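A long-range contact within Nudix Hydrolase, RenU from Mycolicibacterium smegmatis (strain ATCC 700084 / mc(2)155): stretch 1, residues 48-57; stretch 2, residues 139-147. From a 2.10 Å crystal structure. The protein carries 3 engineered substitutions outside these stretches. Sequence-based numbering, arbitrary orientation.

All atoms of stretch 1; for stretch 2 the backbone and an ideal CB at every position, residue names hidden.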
ATOM      1  N   SER A  48      13.197   6.839  -7.161  1.00 67.40           N
ATOM      2  CA  SER A  48      12.817   5.651  -6.364  1.00 65.46           C
ATOM      3  C   SER A  48      12.410   4.464  -7.253  1.00 64.65           C
ATOM      4  O   SER A  48      12.239   4.608  -8.499  1.00 49.21           O
ATOM      5  CB  SER A  48      11.692   5.981  -5.354  1.00 63.72           C
ATOM      6  OG  SER A  48      10.410   6.109  -5.974  1.00 63.28           O
ATOM      7  N   HIS A  49      12.263   3.306  -6.593  1.00 62.18           N
ATOM      8  CA  HIS A  49      11.859   2.029  -7.235  1.00 69.23           C
ATOM      9  C   HIS A  49      10.544   2.197  -7.998  1.00 71.92           C
ATOM     10  O   HIS A  49       9.482   2.483  -7.413  1.00 65.15           O
ATOM     11  CB  HIS A  49      11.748   0.879  -6.194  1.00 75.28           C
ATOM     12  CG  HIS A  49      11.562  -0.488  -6.792  1.00 78.17           C
ATOM     13  ND1 HIS A  49      10.316  -1.047  -7.001  1.00 74.39           N
ATOM     14  CD2 HIS A  49      12.465  -1.418  -7.192  1.00 79.58           C
ATOM     15  CE1 HIS A  49      10.462  -2.251  -7.529  1.00 80.13           C
ATOM     16  NE2 HIS A  49      11.756  -2.497  -7.662  1.00 80.19           N
ATOM     17  N   GLN A  50      10.633   2.041  -9.316  1.00 74.17           N
ATOM     18  CA  GLN A  50       9.497   2.167 -10.204  1.00 79.13           C
ATOM     19  C   GLN A  50       8.925   3.609 -10.158  1.00 78.19           C
ATOM     20  O   GLN A  50       7.709   3.818 -10.125  1.00 69.10           O
ATOM     21  CB  GLN A  50       8.458   1.087  -9.852  1.00 79.69           C
ATOM     22  CG  GLN A  50       7.857   0.391 -11.054  1.00 83.91           C
ATOM     23  CD  GLN A  50       8.757  -0.686 -11.611  1.00 78.61           C
ATOM     24  OE1 GLN A  50       8.779  -1.813 -11.111  1.00 81.57           O
ATOM     25  NE2 GLN A  50       9.495  -0.354 -12.653  1.00 75.60           N
ATOM     26  N   GLY A  51       9.831   4.594 -10.150  1.00 77.09           N
ATOM     27  CA  GLY A  51       9.470   6.014 -10.243  1.00 73.34           C
ATOM     28  C   GLY A  51       8.751   6.340 -11.548  1.00 71.32           C
ATOM     29  O   GLY A  51       9.104   5.796 -12.598  1.00 70.29           O
ATOM     30  N   GLY A  52       7.743   7.216 -11.475  1.00 68.45           N
ATOM     31  CA  GLY A  52       6.824   7.482 -12.597  1.00 61.32           C
ATOM     32  C   GLY A  52       5.488   6.735 -12.516  1.00 56.21           C
ATOM     33  O   GLY A  52       4.557   7.025 -13.270  1.00 48.19           O
ATOM     34  N   THR A  53       5.368   5.772 -11.608  1.00 47.77           N
ATOM     35  CA  THR A  53       4.108   5.019 -11.489  1.00 44.30           C
ATOM     36  C   THR A  53       3.452   5.294 -10.163  1.00 38.18           C
ATOM     37  O   THR A  53       4.059   5.872  -9.271  1.00 35.77           O
ATOM     38  CB  THR A  53       4.337   3.514 -11.639  1.00 41.91           C
ATOM     39  OG1 THR A  53       5.194   3.072 -10.580  1.00 41.26           O
ATOM     40  CG2 THR A  53       4.957   3.186 -13.018  1.00 41.17           C
ATOM     41  N   TRP A  54       2.212   4.833 -10.054  1.00 38.29           N
ATOM     42  CA  TRP A  54       1.378   5.009  -8.858  1.00 38.72           C
ATOM     43  C   TRP A  54       1.267   3.704  -8.101  1.00 35.24           C
ATOM     44  O   TRP A  54       1.113   2.640  -8.704  1.00 37.86           O
ATOM     45  CB  TRP A  54      -0.028   5.477  -9.258  1.00 36.34           C
ATOM     46  CG  TRP A  54      -0.063   6.826  -9.866  1.00 34.36           C
ATOM     47  CD1 TRP A  54       0.152   7.151 -11.186  1.00 36.07           C
ATOM     48  CD2 TRP A  54      -0.272   8.051  -9.179  1.00 33.53           C
ATOM     49  NE1 TRP A  54       0.049   8.508 -11.349  1.00 36.18           N
ATOM     50  CE2 TRP A  54      -0.213   9.084 -10.136  1.00 32.23           C
ATOM     51  CE3 TRP A  54      -0.507   8.380  -7.839  1.00 33.30           C
ATOM     52  CZ2 TRP A  54      -0.390  10.425  -9.804  1.00 35.67           C
ATOM     53  CZ3 TRP A  54      -0.708   9.715  -7.500  1.00 32.80           C
ATOM     54  CH2 TRP A  54      -0.646  10.727  -8.480  1.00 37.63           C
ATOM     55  N   ALA A  55       1.331   3.776  -6.785  1.00 33.27           N
ATOM     56  CA  ALA A  55       1.182   2.550  -5.945  1.00 33.71           C
ATOM     57  C   ALA A  55       0.752   2.990  -4.571  1.00 31.62           C
ATOM     58  O   ALA A  55       0.363   4.160  -4.410  1.00 30.74           O
ATOM     59  CB  ALA A  55       2.475   1.751  -5.907  1.00 36.99           C
ATOM     60  N   LEU A  56       0.771   2.071  -3.602  1.00 32.43           N
ATOM     61  CA  LEU A  56       0.351   2.403  -2.241  1.00 31.87           C
ATOM     62  C   LEU A  56       1.574   2.880  -1.501  1.00 30.03           C
ATOM     63  O   LEU A  56       2.659   2.396  -1.786  1.00 27.94           O
ATOM     64  CB  LEU A  56      -0.228   1.212  -1.563  1.00 32.66           C
ATOM     65  CG  LEU A  56      -1.328   0.480  -2.355  1.00 37.13           C
ATOM     66  CD1 LEU A  56      -1.698  -0.803  -1.639  1.00 34.19           C
ATOM     67  CD2 LEU A  56      -2.550   1.361  -2.540  1.00 37.91           C
ATOM     68  N   PRO A  57       1.407   3.824  -0.552  1.00 29.58           N
ATOM     69  CA  PRO A  57       2.510   4.104   0.360  1.00 31.29           C
ATOM     70  C   PRO A  57       2.768   2.864   1.191  1.00 34.19           C
ATOM     71  O   PRO A  57       1.807   2.221   1.659  1.00 32.32           O
ATOM     72  CB  PRO A  57       1.994   5.216   1.266  1.00 32.26           C
ATOM     73  CG  PRO A  57       0.566   5.420   0.928  1.00 33.20           C
ATOM     74  CD  PRO A  57       0.146   4.398  -0.081  1.00 31.42           C
ATOM     75  N   UNK A 139      -7.136   3.610 -14.431  1.00 32.34           N
ATOM     76  CA  UNK A 139      -6.785   4.542 -15.517  1.00 32.63           C
ATOM     77  C   UNK A 139      -5.364   5.025 -15.429  1.00 33.90           C
ATOM     78  O   UNK A 139      -4.794   5.393 -16.440  1.00 33.08           O
ATOM     79  CB  UNK A 139      -7.725   5.750 -15.508  1.00 32.63           C
ATOM     80  N   UNK A 140      -4.772   5.008 -14.234  1.00 34.95           N
ATOM     81  CA  UNK A 140      -3.430   5.546 -14.026  1.00 34.07           C
ATOM     82  C   UNK A 140      -2.348   4.557 -14.409  1.00 33.86           C
ATOM     83  O   UNK A 140      -2.598   3.367 -14.428  1.00 36.64           O
ATOM     84  CB  UNK A 140      -3.250   5.962 -12.565  1.00 34.07           C
ATOM     85  N   UNK A 141      -1.133   5.063 -14.698  1.00 36.18           N
ATOM     86  CA  UNK A 141       0.039   4.204 -14.878  1.00 35.41           C
ATOM     87  C   UNK A 141       0.457   3.634 -13.539  1.00 33.17           C
ATOM     88  O   UNK A 141       1.018   4.342 -12.708  1.00 36.82           O
ATOM     89  CB  UNK A 141       1.196   4.974 -15.517  1.00 35.41           C
ATOM     90  N   UNK A 142       0.098   2.385 -13.301  1.00 34.76           N
ATOM     91  CA  UNK A 142       0.256   1.777 -11.990  1.00 34.75           C
ATOM     92  C   UNK A 142       1.577   1.044 -11.901  1.00 37.54           C
ATOM     93  O   UNK A 142       2.085   0.508 -12.899  1.00 36.43           O
ATOM     94  CB  UNK A 142      -0.902   0.823 -11.693  1.00 34.75           C
ATOM     95  N   UNK A 143       2.125   1.001 -10.689  1.00 41.37           N
ATOM     96  CA  UNK A 143       3.229   0.091 -10.396  1.00 41.75           C
ATOM     97  C   UNK A 143       2.798  -1.333 -10.860  1.00 38.42           C
ATOM     98  O   UNK A 143       1.710  -1.775 -10.519  1.00 39.00           O
ATOM     99  CB  UNK A 143       3.582   0.118  -8.908  1.00 41.75           C
ATOM    100  N   UNK A 144       3.612  -2.028 -11.667  1.00 40.04           N
ATOM    101  CA  UNK A 144       3.125  -3.295 -12.265  1.00 38.73           C
ATOM    102  C   UNK A 144       2.728  -4.375 -11.274  1.00 38.14           C
ATOM    103  O   UNK A 144       1.924  -5.213 -11.627  1.00 38.82           O
ATOM    104  CB  UNK A 144       4.206  -3.869 -13.183  1.00 38.73           C
ATOM    105  N   UNK A 145       3.375  -4.415 -10.101  1.00 39.12           N
ATOM    106  CA  UNK A 145       2.961  -5.261  -8.950  1.00 39.27           C
ATOM    107  C   UNK A 145       1.584  -4.934  -8.386  1.00 38.73           C
ATOM    108  O   UNK A 145       0.726  -5.794  -8.219  1.00 39.51           O
ATOM    109  CB  UNK A 145       3.987  -5.128  -7.823  1.00 39.27           C
ATOM    110  N   UNK A 146       1.364  -3.655  -8.142  1.00 38.52           N
ATOM    111  CA  UNK A 146       0.065  -3.174  -7.743  1.00 38.77           C
ATOM    112  C   UNK A 146      -1.017  -3.449  -8.801  1.00 34.98           C
ATOM    113  O   UNK A 146      -2.068  -3.965  -8.489  1.00 33.57           O
ATOM    114  CB  UNK A 146       0.146  -1.674  -7.451  1.00 38.77           C
ATOM    115  N   UNK A 147      -0.738  -3.129 -10.049  1.00 36.85           N
ATOM    116  CA  UNK A 147      -1.736  -3.319 -11.106  1.00 39.69           C
ATOM    117  C   UNK A 147      -2.146  -4.781 -11.235  1.00 42.47           C
ATOM    118  O   UNK A 147      -3.280  -5.060 -11.547  1.00 42.05           O
ATOM    119  CB  UNK A 147      -1.194  -2.813 -12.444  1.00 39.69           C
TER

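Position 139 lies beyond the reach of stretch 1: nothing there comes within 5.5 Å of its ideal CB, so the contact sets no preference. The deposited residue is Asp139.

At position 140 the CA-to-CB bond points toward stretch 1, and the ideal CB sits 3.9 Å from Trp54 CD1. An indole offers a broad apolar surface, so an apolar side chain such as leucine, isoleucine or methionine would suit. Leu140 is found, and its CD1 lies over the indole face, 4.1 Å from the centroid of the five-membered ring and 8° off the ring normal, a CH-pi contact.

Position 141 presents its carbonyl to stretch 1: Trp54 N donates to O of 141 at 3.0 Å. The CB points sideways, 4.5 Å from Gly52 O. Because the backbone N of 141 donates nothing to stretch 1, proline is admissible, as are many other residues. Pro141 packs its ring carbon CD 3.7 Å from Trp54 CD1.

At position 142 the backbone pairs with Trp54 in a single beta bridge, CA to CA 4.6 Å. The CA-to-CB bond points away overall, although the ideal CB is 4.0 Å from Trp54 O. Many side chains could fit; one long enough to turn back would find the apolar CB of Trp54. Leu142 does so, bringing CD2 to 4.0 Å from that CB.

Position 143 needs a free backbone N-H, which excludes proline: its N donates to Trp54 O at 2.8 Å, almost linearly at 178°. Its ideal CB lies 3.6 Å from Ala55 CB and 3.8 Å from Thr53 OG1, and a helix begins just after it, so a capping acceptor such as Ser, Thr, Asp, Asn or His is plausible. His143 accepts a weak capping bond at ND1 from N of 145 (3.1 Å). Its CD2 meets Gln50 CB at 3.4 Å, while its ring and that of His49 approach rim to rim, centroids 5.9 Å apart.

Position 144 opens the helix, with phi of -60°, and its CB points sideways. Proline suits a first helical turn; polar residues would too. Pro144 CD touches Gln50 CG at 3.8 Å.

At position 145 stretch 1 sets no preference, and most helix-compatible residues would serve; it is Gly145.

Position 146 points toward stretch 1, its ideal CB 4.4 Å from Ala55 CB. Toward Leu56 stretch 1 offers an apolar surface, and a large apolar side chain could reach it. Phe146 does so, with CE1 3.7 Å from Leu56 CG and CD2 4.1 Å from Ala55 CA.

Position 147 points sideways, out of contact; Ala147 continues the helix.

Stretch 2 139-147: DLPLHPGFA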
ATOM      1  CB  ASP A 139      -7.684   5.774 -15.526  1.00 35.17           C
ATOM      2  CG  ASP A 139      -9.190   5.445 -15.670  1.00 35.95           C
ATOM      3  OD1 ASP A 139      -9.579   4.385 -16.229  1.00 38.59           O
ATOM      4  OD2 ASP A 139      -9.980   6.276 -15.187  1.00 34.76           O
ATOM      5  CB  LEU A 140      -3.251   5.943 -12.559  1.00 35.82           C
ATOM      6  CG  LEU A 140      -4.215   7.041 -12.097  1.00 36.02           C
ATOM      7  CD1 LEU A 140      -4.121   7.150 -10.592  1.00 40.44           C
ATOM      8  CD2 LEU A 140      -3.885   8.381 -12.714  1.00 38.43           C
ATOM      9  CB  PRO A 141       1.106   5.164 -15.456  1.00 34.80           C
ATOM     10  CG  PRO A 141       0.708   6.521 -14.968  1.00 35.26           C
ATOM     11  CD  PRO A 141      -0.775   6.510 -14.755  1.00 36.15           C
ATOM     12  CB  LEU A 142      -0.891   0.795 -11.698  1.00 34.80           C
ATOM     13  CG  LEU A 142      -2.301   1.380 -11.562  1.00 32.31           C
ATOM     14  CD1 LEU A 142      -3.317   0.296 -11.219  1.00 34.00           C
ATOM     15  CD2 LEU A 142      -2.350   2.506 -10.537  1.00 33.45           C
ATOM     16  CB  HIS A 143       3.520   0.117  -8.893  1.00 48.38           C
ATOM     17  CG  HIS A 143       4.680  -0.739  -8.505  1.00 54.86           C
ATOM     18  ND1 HIS A 143       4.619  -2.113  -8.507  1.00 53.76           N
ATOM     19  CD2 HIS A 143       5.947  -0.422  -8.159  1.00 60.78           C
ATOM     20  CE1 HIS A 143       5.787  -2.610  -8.156  1.00 57.48           C
ATOM     21  NE2 HIS A 143       6.616  -1.603  -7.950  1.00 64.46           N
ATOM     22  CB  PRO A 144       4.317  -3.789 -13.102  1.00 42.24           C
ATOM     23  CG  PRO A 144       5.493  -2.979 -12.660  1.00 45.33           C
ATOM     24  CD  PRO A 144       4.928  -1.648 -12.209  1.00 42.60           C
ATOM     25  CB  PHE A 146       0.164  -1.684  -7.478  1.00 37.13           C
ATOM     26  CG  PHE A 146      -1.071  -1.098  -6.987  1.00 33.33           C
ATOM     27  CD1 PHE A 146      -1.717  -1.637  -5.879  1.00 32.69           C
ATOM     28  CD2 PHE A 146      -1.617   0.009  -7.617  1.00 37.87           C
ATOM     29  CE1 PHE A 146      -2.867  -1.060  -5.384  1.00 35.95           C
ATOM     30  CE2 PHE A 146      -2.787   0.597  -7.121  1.00 36.89           C
ATOM     31  CZ  PHE A 146      -3.422   0.057  -6.009  1.00 35.87           C
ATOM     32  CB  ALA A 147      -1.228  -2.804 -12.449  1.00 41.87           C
TER
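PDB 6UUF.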